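PDB 5CB8: probable adenylyl-sulfate kinase from Synechocystis sp., which catalyses the ATP-dependent phosphorylation of adenosine 5'-phosphosulfate to 3'-phosphoadenylyl sulfate, the activated form of sulfate, in sulfur metabolism. Local coordinates for residues Gly25-Leu30 / Val100-Ile105; Trp29-Ser34 / Phe122-Val127; Arg55-Asp60 / Asn96-Leu101; Val89-Thr94 / Lys116-Asp121. One frame throughout, in Å; residues are numbered along the deposited sequence.

Interaction 1: Gly25-Leu30 / Val100-Ile105; sequences GVTIWL and VLVSAI. With ADX (adenosine-5'-phosphosulfate), chain G.
Val-26 begins the pairing with Val-100, its carbonyl O accepting Val-100 N at 2.8 Å. From here strand 26-30 runs parallel to strand 100-103 with their axes 18° apart, two central strands of the parallel sheet in this P-loop kinase fold. Thr-27 lies side by side with Val-100, OG1 being 3.9 Å from Val-100 CB; the hydroxyl itself is hydrogen-bonded to Thr-94 OG1 of helix 76-94. Ile-28 bonds to the partner strand through both its own N and its own O: the N donates to Val-100 O at 2.7 Å, and the O accepts from Val-102 N. Its side chain emerges on the other face of the sheet, where CD1 meets Leu-101 CD1 at 3.8 Å. Trp-29 returns to the Thr-27 face. With CG anti to the backbone N (chi1 -170°), the indole is laid over Val-102, whose CG1 sits 3.6 Å from the centroid of the six-membered ring and only 7° off its normal, a CH-pi contact. The indole NE1 is hydrogen-bonded to Ser-106 OG, the phosphoserine position inferred by similarity. Leu-30 closes the pairing: its N donates to Val-102 O, and its O receives Ala-104 N at 3.2 Å. Just beyond, Ile-105 N donates to O2A of the bound adenosine-5'-phosphosulfate at 2.8 Å. The chemistry therefore changes along the contact, from apolar sheet core to ligand pocket: the segment whose amides pair with strand 26-30 as far as Ala-104 offers its next one, Ile-105 N, to a phosphate oxygen of the substrate.

Interaction 2: Trp29-Ser34 / Phe122-Val127; sequences WLTGLS and FLEVFV
The planes of the Trp-29 five-membered ring and the Phe-122 ring are within 29° of parallel, yet the rings are offset, their centroids 5.3 Å apart, and share little face. Contact is made instead by Phe-122 CZ, which comes within 3.4 Å of Trp-29 CB, while Phe-122 CE2 approaches Trp-29 CE3 at 3.6 Å. A third ring, Phe-126, receives Thr-31 O at its edge, in the ring plane. These groups decorate two neighbouring parallel strands, 29-31 and 122-127, the first of which runs into the probable P-loop (Walker A) at Gly-32. The backbones are zipped by four hydrogen bonds, starting with Trp-29 N to Leu-123 O at 2.8 Å and ending with Val-127 N to Thr-31 O. On the opposite face Leu-30 lies alongside Val-125 and reaches over to Val-127, its CG 3.8 Å from Val-127 CG2. Replacing Trp-29 with an alanine would probably open a gap beside Phe-122 CE2 and leave Ser-106 OG without its indole N-H partner. Thr-31 sets OG1 anti to its own amide N (chi1 178°), which brings CG2 against Val-125 O; OG1 meanwhile bonds to Ile-105 O, Tyr-161 OH and Ser-106 OG. Gly-32 is demanded by the geometry, since a CB there would clash with Val-127 O. Past it the loop that follows the strand departs from Val-127, and a water bridges the gap, accepting from Leu-33 N at 2.9 Å and donating to Val-127 O at 2.6 Å.

Interaction 3: Arg55-Asp60 / Asn96-Leu101; sequences RLEVLD and NGVIVL
Arg-55 and Asn-96 meet at the start of the pairing in a beta-alpha-beta crossover, where strand 56-60 and strand 99-101 lie parallel and helix 76-94 forms most of the connection. Arg-55 NH1 donates to Asn-96 O at 3.2 Å, with the acceptor tilted 21° out of the guanidinium plane. Bends at chi2 and chi3 turn the end of the chain toward the 96-98 turn, setting one guanidinium face over Gly-97 O, 3.7 Å from the plane. Gly-97, at positive phi, is the C' residue of the Schellman motif that ends helix 76-94. Beyond it, backbone bonds alternate between strands, from Ile-99 N to Arg-55 O up to Leu-59 N to Leu-101 O at 2.7 Å. Side chains then pack on both faces: Glu-57 CG touches Val-98 CG1 at 4.0 Å, Leu-59 CD1 reaches Val-100 CG1, and Val-58 CG2 faces Leu-101 CD2 at 4.2 Å. The carboxylate of Glu-57 turns to the second subunit, forming a salt bridge with Arg-95 and a hydrogen bond with Asn-96 of that chain. Leu-56 and Val-58 rest on helix 38-50, Leu-59 and Val-100 on helix 76-94, and strand 26-31 flanks strand 99-103 on its other edge.

Interaction 4: Val89-Thr94 / Lys116-Asp121; sequences VSHLLT and KHTIGD. With ACT (acetate ion), chain J.
His-91 and Ile-119 pass one another head to tail where helix 76-94 packs against the end of helix 109-119, two helices on the same face of the parallel sheet in this kinase fold. Ile-119 is the wedge: CG1 lies 3.8 Å from His-91 CB, CD1 touches Ser-90 CB, and CG2 meets Thr-94 CG2 at 3.9 Å, all on one side of the neighbouring helix. Thr-94 is set crosswise to Ile-119, and its CG2 also approaches Asp-121 O beyond the helix end. The imidazole of His-91 is swung outward by a chi1 of -175°, which sets CG anti to the backbone N and turns one ring face to Thr-118. There the Thr-118 methyl, CG2, comes in across the imidazole in a CH-pi contact, 3.8 Å from the His-91 ring centroid and 28° off its normal. At the outer end of the ring, His-91 NE2 makes a weak hydrogen bond to OXT of an acetate ion, probably from the crystallisation liquor, which Arg-95 NH1 also binds. A glycine in place of His-91 would probably leave Thr-118 CG2 without the ring it packs on, thin the packing on Ile-119 CG1 and open a gap between the helices. The two segments thus meet through van der Waals contact, while Ser-90 OG and Thr-118 OG1 bond to carbonyls of their own helices (Ile-86 O and Glu-114 O). Ser-90 O is gripped twice, by Thr-94 N and, from the opposite face of its carbonyl plane, by Thr-94 OG1 at 2.7 Å.

Overall arrangement
From the N terminus, strand 26-31 supplies the first segments of both interaction 1 and interaction 2. Interaction 3 closes a loop from 55-60 to 96-101 around helix 76-94, and interaction 1 closes a longer one ending on the same strand, 99-103. Interaction 4 starts inside both loops, on helix 76-94, and finishes beyond them at 116-121, so it crosses interactions 1 and 3. Interaction 2, ending on strand 122-127, encloses interactions 3 and 4. Three contacts thus join four adjacent sheet strands in the order 56-60, 99-103, 26-31, 122-127; the fourth ties two helices over one face, meeting interaction 1 where Thr-27 N lies 2.9 Å from Asp-121 O.

Interaction 1: Gly25-Leu30 / Val100-Ile105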
# COMPACT_ATOMS: atom_id res chain seq x y z
N GLY B 25 8.33 -2.49 -14.65
CA GLY B 25 7.22 -2.66 -13.73
C GLY B 25 5.92 -3.00 -14.43
O GLY B 25 5.63 -2.47 -15.51
N VAL B 26 5.13 -3.87 -13.82
CA VAL B 26 3.85 -4.28 -14.38
C VAL B 26 2.98 -4.94 -13.31
O VAL B 26 3.48 -5.68 -12.45
CB VAL B 26 4.05 -5.23 -15.62
CG1 VAL B 26 4.83 -6.48 -15.24
CG2 VAL B 26 2.72 -5.60 -16.25
N THR B 27 1.69 -4.64 -13.33
CA THR B 27 0.74 -5.34 -12.47
C THR B 27 0.07 -6.44 -13.27
O THR B 27 -0.57 -6.18 -14.29
CB THR B 27 -0.31 -4.38 -11.92
OG1 THR B 27 0.31 -3.48 -10.99
CG2 THR B 27 -1.43 -5.14 -11.21
N ILE B 28 0.23 -7.68 -12.81
CA ILE B 28 -0.42 -8.83 -13.44
C ILE B 28 -1.63 -9.16 -12.57
O ILE B 28 -1.48 -9.59 -11.43
CB ILE B 28 0.55 -10.03 -13.52
CG1 ILE B 28 1.83 -9.62 -14.26
CG2 ILE B 28 -0.12 -11.23 -14.20
CD1 ILE B 28 2.95 -10.63 -14.13
N TRP B 29 -2.83 -8.95 -13.12
CA TRP B 29 -4.06 -8.92 -12.32
C TRP B 29 -4.96 -10.12 -12.61
O TRP B 29 -5.62 -10.18 -13.65
CB TRP B 29 -4.84 -7.63 -12.58
CG TRP B 29 -5.98 -7.41 -11.63
CD1 TRP B 29 -7.20 -8.04 -11.63
CD2 TRP B 29 -6.02 -6.50 -10.51
NE1 TRP B 29 -7.98 -7.58 -10.60
CE2 TRP B 29 -7.28 -6.64 -9.90
CE3 TRP B 29 -5.10 -5.58 -9.99
CZ2 TRP B 29 -7.64 -5.90 -8.77
CZ3 TRP B 29 -5.46 -4.84 -8.87
CH2 TRP B 29 -6.73 -5.00 -8.28
N LEU B 30 -4.99 -11.08 -11.68
CA LEU B 30 -5.80 -12.28 -11.86
C LEU B 30 -7.19 -12.09 -11.24
O LEU B 30 -7.32 -11.86 -10.03
CB LEU B 30 -5.10 -13.50 -11.25
CG LEU B 30 -4.06 -14.18 -12.16
CD1 LEU B 30 -2.91 -13.25 -12.48
CD2 LEU B 30 -3.51 -15.46 -11.54
N VAL B 100 4.10 -6.80 -10.00
CA VAL B 100 3.12 -7.03 -8.95
C VAL B 100 2.12 -8.10 -9.40
O VAL B 100 1.49 -7.96 -10.45
CB VAL B 100 2.35 -5.74 -8.62
CG1 VAL B 100 1.39 -5.97 -7.44
CG2 VAL B 100 3.33 -4.62 -8.31
N LEU B 101 2.00 -9.16 -8.61
CA LEU B 101 1.01 -10.21 -8.90
C LEU B 101 -0.19 -10.01 -7.99
O LEU B 101 -0.07 -10.17 -6.77
CB LEU B 101 1.60 -11.60 -8.63
CG LEU B 101 2.45 -12.30 -9.70
CD1 LEU B 101 3.38 -11.36 -10.40
CD2 LEU B 101 3.23 -13.47 -9.10
N VAL B 102 -1.34 -9.68 -8.56
CA VAL B 102 -2.56 -9.52 -7.77
C VAL B 102 -3.48 -10.70 -8.02
O VAL B 102 -3.68 -11.12 -9.16
CB VAL B 102 -3.30 -8.22 -8.13
CG1 VAL B 102 -4.64 -8.14 -7.37
CG2 VAL B 102 -2.43 -7.01 -7.80
N SER B 103 -4.03 -11.25 -6.94
CA SER B 103 -5.02 -12.31 -7.05
C SER B 103 -6.22 -11.88 -6.22
O SER B 103 -6.16 -11.86 -4.99
CB SER B 103 -4.48 -13.63 -6.52
OG SER B 103 -5.46 -14.65 -6.61
N ALA B 104 -7.32 -11.53 -6.89
CA ALA B 104 -8.50 -11.04 -6.19
C ALA B 104 -9.72 -11.32 -7.06
O ALA B 104 -9.65 -11.19 -8.27
CB ALA B 104 -8.38 -9.54 -5.91
N ILE B 105 -10.83 -11.69 -6.43
CA ILE B 105 -12.04 -11.96 -7.20
C ILE B 105 -12.33 -10.77 -8.10
O ILE B 105 -12.56 -10.96 -9.29
CB ILE B 105 -13.26 -12.27 -6.32
CG1 ILE B 105 -13.12 -13.65 -5.68
CG2 ILE B 105 -14.54 -12.23 -7.14
CD1 ILE B 105 -14.28 -13.98 -4.73
SB ADX G . -13.10 -9.12 -3.76
O1B ADX G . -13.08 -7.96 -2.86
O2B ADX G . -12.09 -9.00 -4.83
O3B ADX G . -14.45 -9.25 -4.33
PA ADX G . -11.39 -10.90 -2.51
O1A ADX G . -10.61 -9.77 -1.85
O2A ADX G . -10.61 -11.58 -3.62
O3A ADX G . -12.83 -10.38 -2.97
O5' ADX G . -11.72 -11.97 -1.37
C5' ADX G . -12.36 -13.17 -1.72
C4' ADX G . -12.16 -14.23 -0.78
O4' ADX G . -12.97 -13.94 0.42
C3' ADX G . -12.65 -15.50 -1.32
O3' ADX G . -11.58 -16.24 -1.74
C2' ADX G . -13.30 -16.19 -0.18
O2' ADX G . -12.42 -17.03 0.41
C1' ADX G . -13.64 -15.12 0.81
N9 ADX G . -15.04 -14.82 0.94
C8 ADX G . -15.73 -14.71 2.11
N7 ADX G . -16.95 -14.25 1.84
C5 ADX G . -17.06 -14.05 0.50
C6 ADX G . -18.09 -13.58 -0.31
N6 ADX G . -19.35 -13.15 0.25
N1 ADX G . -17.87 -13.50 -1.64
C2 ADX G . -16.68 -13.86 -2.18
N3 ADX G . -15.67 -14.30 -1.41
C4 ADX G . -15.83 -14.41 -0.07

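Interaction 2: Trp29-Ser34 / Phe122-Val127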
# COMPACT_ATOMS: atom_id res chain seq x y z
N TRP B 29 -2.83 -8.95 -13.12
CA TRP B 29 -4.06 -8.92 -12.32
C TRP B 29 -4.96 -10.12 -12.61
O TRP B 29 -5.62 -10.18 -13.65
CB TRP B 29 -4.84 -7.63 -12.58
CG TRP B 29 -5.98 -7.41 -11.63
CD1 TRP B 29 -7.20 -8.04 -11.63
CD2 TRP B 29 -6.02 -6.50 -10.51
NE1 TRP B 29 -7.98 -7.58 -10.60
CE2 TRP B 29 -7.28 -6.64 -9.90
CE3 TRP B 29 -5.10 -5.58 -9.99
CZ2 TRP B 29 -7.64 -5.90 -8.77
CZ3 TRP B 29 -5.46 -4.84 -8.87
CH2 TRP B 29 -6.73 -5.00 -8.28
N LEU B 30 -4.99 -11.08 -11.68
CA LEU B 30 -5.80 -12.28 -11.86
C LEU B 30 -7.19 -12.09 -11.24
O LEU B 30 -7.32 -11.86 -10.03
CB LEU B 30 -5.10 -13.50 -11.25
CG LEU B 30 -4.06 -14.18 -12.16
CD1 LEU B 30 -2.91 -13.25 -12.48
CD2 LEU B 30 -3.51 -15.46 -11.54
N THR B 31 -8.21 -12.18 -12.08
CA THR B 31 -9.59 -12.04 -11.65
C THR B 31 -10.34 -13.33 -11.97
O THR B 31 -10.01 -14.02 -12.93
CB THR B 31 -10.26 -10.83 -12.35
OG1 THR B 31 -11.63 -10.73 -11.95
CG2 THR B 31 -10.19 -10.97 -13.87
N GLY B 32 -11.35 -13.67 -11.17
CA GLY B 32 -12.11 -14.89 -11.43
C GLY B 32 -12.86 -15.36 -10.20
O GLY B 32 -12.64 -14.82 -9.11
N LEU B 33 -13.71 -16.37 -10.35
CA LEU B 33 -14.55 -16.86 -9.25
C LEU B 33 -13.72 -17.42 -8.11
O LEU B 33 -12.56 -17.79 -8.30
CB LEU B 33 -15.49 -17.97 -9.76
CG LEU B 33 -16.48 -17.56 -10.85
CD1 LEU B 33 -17.32 -18.77 -11.28
CD2 LEU B 33 -17.38 -16.45 -10.33
N SER B 34 -14.33 -17.51 -6.92
CA SER B 34 -13.72 -18.25 -5.81
C SER B 34 -13.54 -19.70 -6.24
O SER B 34 -14.50 -20.34 -6.69
CB SER B 34 -14.59 -18.19 -4.56
OG SER B 34 -14.19 -19.18 -3.61
N PHE B 122 -0.36 -2.88 -17.05
CA PHE B 122 -1.34 -3.69 -16.35
C PHE B 122 -1.78 -4.78 -17.30
O PHE B 122 -2.12 -4.50 -18.46
CB PHE B 122 -2.52 -2.79 -15.99
CG PHE B 122 -3.63 -3.47 -15.24
CD1 PHE B 122 -4.58 -4.23 -15.91
CD2 PHE B 122 -3.76 -3.29 -13.87
CE1 PHE B 122 -5.62 -4.83 -15.22
CE2 PHE B 122 -4.80 -3.89 -13.17
CZ PHE B 122 -5.73 -4.66 -13.85
N LEU B 123 -1.78 -6.02 -16.82
CA LEU B 123 -2.23 -7.16 -17.62
C LEU B 123 -3.39 -7.82 -16.90
O LEU B 123 -3.22 -8.33 -15.79
CB LEU B 123 -1.10 -8.19 -17.77
CG LEU B 123 0.05 -7.87 -18.72
CD1 LEU B 123 0.91 -9.11 -18.94
CD2 LEU B 123 -0.53 -7.35 -20.02
N GLU B 124 -4.56 -7.83 -17.53
CA GLU B 124 -5.73 -8.47 -16.94
C GLU B 124 -5.75 -9.95 -17.33
O GLU B 124 -5.81 -10.29 -18.51
CB GLU B 124 -7.02 -7.79 -17.43
CG GLU B 124 -8.31 -8.35 -16.80
CD GLU B 124 -9.56 -7.68 -17.36
OE1 GLU B 124 -9.63 -7.45 -18.58
OE2 GLU B 124 -10.48 -7.39 -16.57
N VAL B 125 -5.70 -10.82 -16.33
CA VAL B 125 -5.71 -12.25 -16.58
C VAL B 125 -7.04 -12.81 -16.07
O VAL B 125 -7.32 -12.76 -14.88
CB VAL B 125 -4.53 -12.94 -15.86
CG1 VAL B 125 -4.53 -14.44 -16.14
CG2 VAL B 125 -3.20 -12.32 -16.30
N PHE B 126 -7.87 -13.31 -16.99
CA PHE B 126 -9.16 -13.91 -16.63
C PHE B 126 -8.93 -15.38 -16.28
O PHE B 126 -8.72 -16.20 -17.17
CB PHE B 126 -10.13 -13.78 -17.81
CG PHE B 126 -11.52 -14.31 -17.53
CD1 PHE B 126 -11.95 -14.59 -16.23
CD2 PHE B 126 -12.41 -14.53 -18.58
CE1 PHE B 126 -13.22 -15.08 -15.99
CE2 PHE B 126 -13.69 -15.01 -18.34
CZ PHE B 126 -14.09 -15.29 -17.04
N VAL B 127 -8.95 -15.69 -14.99
CA VAL B 127 -8.90 -17.08 -14.55
C VAL B 127 -10.32 -17.60 -14.59
O VAL B 127 -11.12 -17.33 -13.67
CB VAL B 127 -8.29 -17.19 -13.15
CG1 VAL B 127 -8.14 -18.66 -12.76
CG2 VAL B 127 -6.93 -16.50 -13.12
O HOH W 1 -13.63 -17.70 -12.94

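Interaction 3: Arg55-Asp60 / Asn96-Leu101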
# COMPACT_ATOMS: atom_id res chain seq x y z
N ARG B 55 12.15 -9.32 -9.59
CA ARG B 55 11.83 -8.62 -8.35
C ARG B 55 10.32 -8.47 -8.30
O ARG B 55 9.75 -7.74 -9.11
CB ARG B 55 12.46 -7.23 -8.45
CG ARG B 55 12.84 -6.53 -7.16
CD ARG B 55 12.70 -5.00 -7.32
NE ARG B 55 13.20 -4.47 -8.60
CZ ARG B 55 13.02 -3.22 -9.02
NH1 ARG B 55 12.35 -2.35 -8.27
NH2 ARG B 55 13.51 -2.83 -10.19
N LEU B 56 9.65 -9.13 -7.36
CA LEU B 56 8.18 -9.09 -7.36
C LEU B 56 7.54 -8.94 -5.98
O LEU B 56 8.20 -9.13 -4.95
CB LEU B 56 7.61 -10.30 -8.10
CG LEU B 56 7.72 -11.69 -7.49
CD1 LEU B 56 6.55 -11.99 -6.57
CD2 LEU B 56 7.80 -12.73 -8.58
N GLU B 57 6.26 -8.60 -5.99
CA GLU B 57 5.43 -8.59 -4.79
C GLU B 57 4.11 -9.26 -5.13
O GLU B 57 3.59 -9.08 -6.24
CB GLU B 57 5.17 -7.16 -4.30
CG GLU B 57 6.41 -6.43 -3.76
CD GLU B 57 7.00 -7.10 -2.53
OE1 GLU B 57 6.29 -7.87 -1.84
OE2 GLU B 57 8.20 -6.86 -2.23
N VAL B 58 3.56 -10.03 -4.20
CA VAL B 58 2.26 -10.66 -4.42
C VAL B 58 1.24 -9.99 -3.52
O VAL B 58 1.49 -9.82 -2.33
CB VAL B 58 2.31 -12.15 -4.09
CG1 VAL B 58 0.92 -12.78 -4.24
CG2 VAL B 58 3.30 -12.85 -4.99
N LEU B 59 0.10 -9.60 -4.09
CA LEU B 59 -1.01 -9.08 -3.30
C LEU B 59 -2.20 -10.00 -3.54
O LEU B 59 -2.92 -9.87 -4.53
CB LEU B 59 -1.32 -7.62 -3.68
CG LEU B 59 -0.20 -6.59 -3.42
CD1 LEU B 59 -0.57 -5.22 -3.99
CD2 LEU B 59 0.10 -6.47 -1.92
N ASP B 60 -2.38 -10.95 -2.63
CA ASP B 60 -3.45 -11.94 -2.69
C ASP B 60 -4.60 -11.45 -1.83
O ASP B 60 -4.41 -11.20 -0.63
CB ASP B 60 -2.89 -13.27 -2.15
CG ASP B 60 -3.89 -14.43 -2.22
OD1 ASP B 60 -5.11 -14.21 -2.36
OD2 ASP B 60 -3.43 -15.58 -2.11
N ASN B 96 7.57 1.95 -9.83
CA ASN B 96 8.96 1.90 -9.39
C ASN B 96 9.68 0.62 -9.83
O ASN B 96 10.69 0.22 -9.24
CB ASN B 96 9.07 2.09 -7.88
CG ASN B 96 8.79 3.52 -7.47
OD1 ASN B 96 9.64 4.40 -7.64
ND2 ASN B 96 7.58 3.78 -6.96
N GLY B 97 9.17 -0.01 -10.89
CA GLY B 97 9.88 -1.12 -11.52
C GLY B 97 9.54 -2.51 -11.02
O GLY B 97 10.08 -3.50 -11.54
N VAL B 98 8.64 -2.61 -10.05
CA VAL B 98 8.30 -3.91 -9.46
C VAL B 98 7.23 -4.65 -10.28
O VAL B 98 6.30 -4.04 -10.81
CB VAL B 98 7.81 -3.75 -8.01
CG1 VAL B 98 7.63 -5.10 -7.34
CG2 VAL B 98 8.81 -2.92 -7.20
N ILE B 99 7.37 -5.97 -10.38
CA ILE B 99 6.34 -6.81 -10.97
C ILE B 99 5.37 -7.18 -9.85
O ILE B 99 5.77 -7.78 -8.86
CB ILE B 99 6.94 -8.09 -11.59
CG1 ILE B 99 7.76 -7.76 -12.84
CG2 ILE B 99 5.84 -9.09 -11.94
CD1 ILE B 99 8.55 -8.94 -13.40
N VAL B 100 4.10 -6.80 -10.00
CA VAL B 100 3.12 -7.03 -8.95
C VAL B 100 2.12 -8.10 -9.40
O VAL B 100 1.49 -7.96 -10.45
CB VAL B 100 2.35 -5.74 -8.62
CG1 VAL B 100 1.39 -5.97 -7.44
CG2 VAL B 100 3.33 -4.62 -8.31
N LEU B 101 2.00 -9.16 -8.61
CA LEU B 101 1.01 -10.21 -8.90
C LEU B 101 -0.19 -10.01 -7.99
O LEU B 101 -0.07 -10.17 -6.77
CB LEU B 101 1.60 -11.60 -8.63
CG LEU B 101 2.45 -12.30 -9.70
CD1 LEU B 101 3.38 -11.36 -10.40
CD2 LEU B 101 3.23 -13.47 -9.10

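Interaction 4: Val89-Thr94 / Lys116-Asp121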
# COMPACT_ATOMS: atom_id res chain seq x y z
N VAL B 89 -1.66 0.35 -3.97
CA VAL B 89 -0.36 -0.20 -3.63
C VAL B 89 0.31 -0.77 -4.88
O VAL B 89 1.51 -0.60 -5.07
CB VAL B 89 -0.50 -1.30 -2.56
CG1 VAL B 89 0.84 -1.95 -2.24
CG2 VAL B 89 -1.13 -0.70 -1.29
N SER B 90 -0.48 -1.45 -5.72
CA SER B 90 0.06 -2.02 -6.97
C SER B 90 0.64 -0.94 -7.87
O SER B 90 1.68 -1.13 -8.51
CB SER B 90 -1.04 -2.77 -7.74
OG SER B 90 -1.54 -3.85 -6.98
N HIS B 91 -0.06 0.19 -7.93
CA HIS B 91 0.40 1.32 -8.72
C HIS B 91 1.75 1.86 -8.24
O HIS B 91 2.66 2.07 -9.05
CB HIS B 91 -0.64 2.43 -8.67
CG HIS B 91 -0.32 3.60 -9.55
ND1 HIS B 91 -0.83 4.86 -9.31
CD2 HIS B 91 0.45 3.71 -10.66
CE1 HIS B 91 -0.39 5.70 -10.24
NE2 HIS B 91 0.39 5.02 -11.06
N LEU B 92 1.88 2.09 -6.93
CA LEU B 92 3.15 2.61 -6.41
C LEU B 92 4.31 1.66 -6.69
O LEU B 92 5.42 2.09 -7.05
CB LEU B 92 3.06 2.90 -4.90
CG LEU B 92 2.04 3.94 -4.48
CD1 LEU B 92 2.17 4.27 -2.98
CD2 LEU B 92 2.20 5.19 -5.32
N LEU B 93 4.07 0.36 -6.55
CA LEU B 93 5.13 -0.62 -6.80
C LEU B 93 5.47 -0.69 -8.29
O LEU B 93 6.64 -0.70 -8.67
CB LEU B 93 4.72 -2.01 -6.27
CG LEU B 93 4.69 -2.14 -4.74
CD1 LEU B 93 3.89 -3.37 -4.31
CD2 LEU B 93 6.13 -2.21 -4.20
N THR B 94 4.44 -0.73 -9.12
CA THR B 94 4.62 -0.85 -10.57
C THR B 94 5.41 0.31 -11.15
O THR B 94 6.32 0.12 -11.97
CB THR B 94 3.26 -0.94 -11.28
OG1 THR B 94 2.56 -2.10 -10.82
CG2 THR B 94 3.43 -1.02 -12.79
N LYS B 116 -6.78 -0.53 -14.03
CA LYS B 116 -5.98 -0.70 -15.24
C LYS B 116 -5.55 0.66 -15.80
O LYS B 116 -4.39 0.87 -16.16
CB LYS B 116 -6.78 -1.47 -16.29
CG LYS B 116 -6.09 -1.58 -17.65
CD LYS B 116 -7.09 -1.94 -18.75
CE LYS B 116 -6.43 -2.70 -19.91
NZ LYS B 116 -5.26 -1.99 -20.49
N HIS B 117 -6.51 1.58 -15.86
CA HIS B 117 -6.24 2.91 -16.39
C HIS B 117 -5.26 3.69 -15.52
O HIS B 117 -4.39 4.41 -16.03
CB HIS B 117 -7.56 3.67 -16.54
CG HIS B 117 -7.40 5.11 -16.93
ND1 HIS B 117 -7.47 6.14 -16.02
CD2 HIS B 117 -7.19 5.68 -18.14
CE1 HIS B 117 -7.30 7.29 -16.66
NE2 HIS B 117 -7.13 7.04 -17.94
N THR B 118 -5.39 3.55 -14.21
CA THR B 118 -4.49 4.23 -13.28
C THR B 118 -3.05 3.73 -13.42
O THR B 118 -2.10 4.52 -13.44
CB THR B 118 -4.96 4.05 -11.83
OG1 THR B 118 -6.18 4.77 -11.64
CG2 THR B 118 -3.91 4.56 -10.84
N ILE B 119 -2.90 2.41 -13.51
CA ILE B 119 -1.59 1.77 -13.50
C ILE B 119 -0.91 1.76 -14.89
O ILE B 119 0.31 1.95 -15.00
CB ILE B 119 -1.71 0.34 -12.93
CG1 ILE B 119 -2.14 0.42 -11.46
CG2 ILE B 119 -0.41 -0.42 -13.06
CD1 ILE B 119 -2.34 -0.93 -10.77
N GLY B 120 -1.70 1.56 -15.94
CA GLY B 120 -1.18 1.61 -17.30
C GLY B 120 -0.47 0.32 -17.67
O GLY B 120 -0.94 -0.44 -18.53
N ASP B 121 0.67 0.06 -17.04
CA ASP B 121 1.35 -1.22 -17.24
C ASP B 121 0.65 -2.29 -16.43
O ASP B 121 1.02 -2.59 -15.29
CB ASP B 121 2.82 -1.10 -16.86
CG ASP B 121 3.53 -0.09 -17.70
OD1 ASP B 121 3.75 -0.37 -18.90
OD2 ASP B 121 3.84 1.00 -17.18
C ACT J . 2.66 6.97 -13.02
O ACT J . 3.82 7.33 -13.34
OXT ACT J . 2.06 7.68 -12.18
CH3 ACT J . 2.04 5.74 -13.61